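Local structure of alpha-2,3-sialyltransferase (Campylobacter jejuni, 2P2V) at residues Thr98-Phe103 with Asp108-Phe113. The protein probably transfers sialic acid from a CMP-activated donor to acceptor sugars through an alpha-2,3 linkage, as a bacterial glycosyltransferase. Numbering follows the deposited sequence. Where two conformers were deposited one is given.
Sequences TFNLPF and DFLHQF
The phenyl ring of Phe109 meets a methyl of Thr98 obliquely, with Phe109 CE2 4.3 Å from Thr98 CG2, while Tyr273 and Leu277 of helix 268-283 and Pro70 also pack against the Phe109 side chain, and Leu122 of strand 121-122 touches both Thr98 and Leu110. The second flat group is the amide of Asn100: Asn100 OD1 lies 3.4 Å from Leu110 CD1, a methyl that stands well off the amide plane rather than within it. This is a van der Waals touch, since a methyl gives the oxygen no proper donor. Asn100 owes this reach to CG standing anti to the backbone N (chi1 -168°), which carries the amide towards the helix. Leu110 CD1 also rests 4.0 Å from Asn100 CA, and the other branch, Leu110 CD2, lies 4.2 Å from Thr98 CG2. Leu110 thus spreads its two methyls over two loop residues, a simple case of a helix resting on its own lead-in, chiefly through one branched side chain. Thr98 turns only its methyl to the helix; its OG1 is hydrogen-bonded to Cys96 O and Tyr124 N, so the buried hydroxyl is satisfied elsewhere. Glu105 ties the loop further, accepting hydrogen bonds from Phe99 N and Leu101 N. The loop belongs to the beta-alpha-beta crossover from strand 90-96 through helix 107-116 to the parallel neighbour 121-122, in the alpha/beta fold of the sialyltransferase domain.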
ATOM      1  N   THR A  98      17.423  -6.680  -9.938  1.00 21.59           N
ATOM      2  CA  THR A  98      17.152  -6.199  -8.603  1.00 22.07           C
ATOM      3  C   THR A  98      16.951  -7.346  -7.622  1.00 21.46           C
ATOM      4  O   THR A  98      16.533  -8.432  -8.019  1.00 19.15           O
ATOM      5  CB  THR A  98      15.849  -5.307  -8.601  1.00 21.78           C
ATOM      6  OG1 THR A  98      14.829  -5.895  -9.448  1.00 20.57           O
ATOM      7  CG2 THR A  98      16.167  -3.841  -9.096  1.00 23.36           C
ATOM      8  N   PHE A  99      17.159  -7.092  -6.343  1.00 20.31           N
ATOM      9  CA  PHE A  99      16.990  -8.100  -5.306  1.00 21.53           C
ATOM     10  C   PHE A  99      15.926  -7.714  -4.287  1.00 20.50           C
ATOM     11  O   PHE A  99      15.602  -8.536  -3.457  1.00 21.75           O
ATOM     12  CB  PHE A  99      18.335  -8.348  -4.568  1.00 22.66           C
ATOM     13  CG  PHE A  99      19.417  -8.888  -5.468  1.00 24.16           C
ATOM     14  CD1 PHE A  99      20.396  -8.036  -5.980  1.00 24.28           C
ATOM     15  CD2 PHE A  99      19.385 -10.232  -5.901  1.00 24.49           C
ATOM     16  CE1 PHE A  99      21.375  -8.489  -6.863  1.00 25.73           C
ATOM     17  CE2 PHE A  99      20.383 -10.719  -6.768  1.00 24.65           C
ATOM     18  CZ  PHE A  99      21.387  -9.821  -7.258  1.00 26.28           C
ATOM     19  N   ASN A 100      15.467  -6.433  -4.261  1.00 20.29           N
ATOM     20  CA  ASN A 100      14.577  -5.897  -3.251  1.00 20.00           C
ATOM     21  C   ASN A 100      15.216  -6.030  -1.839  1.00 19.85           C
ATOM     22  O   ASN A 100      14.691  -6.680  -0.912  1.00 17.84           O
ATOM     23  CB  ASN A 100      13.189  -6.595  -3.272  1.00 20.68           C
ATOM     24  CG  ASN A 100      12.144  -5.897  -2.445  1.00 23.90           C
ATOM     25  OD1 ASN A 100      12.294  -4.736  -2.075  1.00 25.76           O
ATOM     26  ND2 ASN A 100      11.004  -6.628  -2.147  1.00 25.99           N
ATOM     27  N   LEU A 101      16.405  -5.414  -1.698  1.00 21.55           N
ATOM     28  CA  LEU A 101      17.075  -5.306  -0.434  1.00 20.74           C
ATOM     29  C   LEU A 101      17.461  -3.830  -0.314  1.00 21.52           C
ATOM     30  O   LEU A 101      17.971  -3.261  -1.266  1.00 22.86           O
ATOM     31  CB  LEU A 101      18.358  -6.143  -0.444  1.00 21.42           C
ATOM     32  CG  LEU A 101      18.095  -7.663  -0.401  1.00 21.96           C
ATOM     33  CD1 LEU A 101      19.326  -8.450  -0.608  1.00 22.83           C
ATOM     34  CD2 LEU A 101      17.544  -7.918   0.962  1.00 21.66           C
ATOM     35  N   PRO A 102      17.122  -3.216   0.806  1.00 22.65           N
ATOM     36  CA  PRO A 102      17.187  -1.737   0.902  1.00 22.46           C
ATOM     37  C   PRO A 102      18.595  -1.142   0.999  1.00 24.48           C
ATOM     38  O   PRO A 102      18.742   0.098   0.915  1.00 25.53           O
ATOM     39  CB  PRO A 102      16.433  -1.433   2.169  1.00 23.29           C
ATOM     40  CG  PRO A 102      16.623  -2.713   3.046  1.00 21.90           C
ATOM     41  CD  PRO A 102      16.521  -3.823   2.013  1.00 21.64           C
ATOM     42  N   PHE A 103      19.587  -1.997   1.194  1.00 23.38           N
ATOM     43  CA  PHE A 103      20.988  -1.592   1.106  1.00 24.25           C
ATOM     44  C   PHE A 103      21.557  -1.764  -0.295  1.00 25.56           C
ATOM     45  O   PHE A 103      22.755  -1.489  -0.540  1.00 25.90           O
ATOM     46  CB  PHE A 103      21.836  -2.286   2.202  1.00 24.49           C
ATOM     47  CG  PHE A 103      21.831  -3.798   2.104  1.00 21.24           C
ATOM     48  CD1 PHE A 103      20.828  -4.529   2.744  1.00 20.33           C
ATOM     49  CD2 PHE A 103      22.782  -4.468   1.330  1.00 23.67           C
ATOM     50  CE1 PHE A 103      20.791  -5.954   2.652  1.00 22.40           C
ATOM     51  CE2 PHE A 103      22.745  -5.907   1.185  1.00 26.19           C
ATOM     52  CZ  PHE A 103      21.731  -6.649   1.854  1.00 21.92           C
ATOM     53  N   ASP A 108      13.134   4.719  -2.485  1.00 27.40           N
ATOM     54  CA  ASP A 108      12.616   5.597  -3.524  1.00 29.40           C
ATOM     55  C   ASP A 108      12.839   5.045  -4.918  1.00 26.76           C
ATOM     56  O   ASP A 108      11.997   5.213  -5.745  1.00 27.50           O
ATOM     57  CB  ASP A 108      13.235   6.993  -3.480  1.00 29.68           C
ATOM     58  CG  ASP A 108      12.584   7.921  -2.396  1.00 39.88           C
ATOM     59  OD1 ASP A 108      11.454   7.653  -1.913  1.00 46.33           O
ATOM     60  OD2 ASP A 108      13.230   8.950  -2.056  1.00 43.88           O
ATOM     61  N   PHE A 109      13.996   4.443  -5.173  1.00 26.34           N
ATOM     62  CA  PHE A 109      14.268   3.840  -6.488  1.00 23.78           C
ATOM     63  C   PHE A 109      13.169   2.825  -6.781  1.00 23.13           C
ATOM     64  O   PHE A 109      12.573   2.852  -7.870  1.00 21.58           O
ATOM     65  CB  PHE A 109      15.604   3.109  -6.510  1.00 24.17           C
ATOM     66  CG  PHE A 109      15.892   2.431  -7.835  1.00 23.60           C
ATOM     67  CD1 PHE A 109      16.432   3.143  -8.905  1.00 23.76           C
ATOM     68  CD2 PHE A 109      15.598   1.082  -8.024  1.00 26.45           C
ATOM     69  CE1 PHE A 109      16.644   2.520 -10.173  1.00 24.81           C
ATOM     70  CE2 PHE A 109      15.797   0.442  -9.273  1.00 23.64           C
ATOM     71  CZ  PHE A 109      16.330   1.135 -10.347  1.00 23.51           C
ATOM     72  N   LEU A 110      12.920   1.934  -5.834  1.00 23.28           N
ATOM     73  CA  LEU A 110      11.923   0.840  -6.137  1.00 23.72           C
ATOM     74  C   LEU A 110      10.514   1.369  -6.251  1.00 25.12           C
ATOM     75  O   LEU A 110       9.740   0.929  -7.124  1.00 24.36           O
ATOM     76  CB  LEU A 110      11.997  -0.291  -5.109  1.00 23.69           C
ATOM     77  CG  LEU A 110      13.316  -1.100  -5.119  1.00 23.45           C
ATOM     78  CD1 LEU A 110      13.345  -2.115  -3.997  1.00 23.58           C
ATOM     79  CD2 LEU A 110      13.554  -1.806  -6.476  1.00 22.32           C
ATOM     80  N   HIS A 111      10.174   2.310  -5.373  1.00 24.29           N
ATOM     81  CA  HIS A 111       8.844   2.952  -5.305  0.50 24.96           C
ATOM     82  C   HIS A 111       8.472   3.690  -6.581  1.00 24.45           C
ATOM     83  O   HIS A 111       7.321   3.649  -7.048  1.00 24.37           O
ATOM     84  CB  HIS A 111       8.772   3.930  -4.112  0.50 25.08           C
ATOM     85  CG  HIS A 111       7.485   4.700  -4.023  0.50 28.02           C
ATOM     86  ND1 HIS A 111       7.381   6.035  -4.379  0.50 31.35           N
ATOM     87  CD2 HIS A 111       6.255   4.330  -3.595  0.50 29.81           C
ATOM     88  CE1 HIS A 111       6.140   6.445  -4.182  0.50 32.36           C
ATOM     89  NE2 HIS A 111       5.436   5.425  -3.718  0.50 31.73           N
ATOM     90  N   GLN A 112       9.455   4.380  -7.161  1.00 22.94           N
ATOM     91  CA  GLN A 112       9.243   5.244  -8.323  1.00 21.80           C
ATOM     92  C   GLN A 112       9.636   4.563  -9.599  1.00 20.63           C
ATOM     93  O   GLN A 112       9.461   5.130 -10.631  1.00 20.61           O
ATOM     94  CB  GLN A 112      10.116   6.508  -8.219  1.00 22.89           C
ATOM     95  CG  GLN A 112       9.721   7.256  -6.996  1.00 27.82           C
ATOM     96  CD  GLN A 112      10.492   8.550  -6.845  1.00 36.39           C
ATOM     97  OE1 GLN A 112       9.975   9.513  -6.280  1.00 39.60           O
ATOM     98  NE2 GLN A 112      11.742   8.573  -7.333  1.00 37.89           N
ATOM     99  N   PHE A 113      10.156   3.333  -9.525  1.00 21.27           N
ATOM    100  CA  PHE A 113      10.614   2.663 -10.735  1.00 19.65           C
ATOM    101  C   PHE A 113       9.648   2.705 -11.883  1.00 19.69           C
ATOM    102  O   PHE A 113      10.005   3.140 -12.981  1.00 18.05           O
ATOM    103  CB  PHE A 113      11.018   1.182 -10.437  1.00 19.01           C
ATOM    104  CG  PHE A 113      11.607   0.512 -11.613  1.00 17.25           C
ATOM    105  CD1 PHE A 113      12.957   0.675 -11.941  1.00 18.73           C
ATOM    106  CD2 PHE A 113      10.800  -0.263 -12.460  1.00 17.30           C
ATOM    107  CE1 PHE A 113      13.523   0.071 -13.047  1.00 20.92           C
ATOM    108  CE2 PHE A 113      11.345  -0.821 -13.556  1.00 16.85           C
ATOM    109  CZ  PHE A 113      12.716  -0.717 -13.856  1.00 18.07           C
TER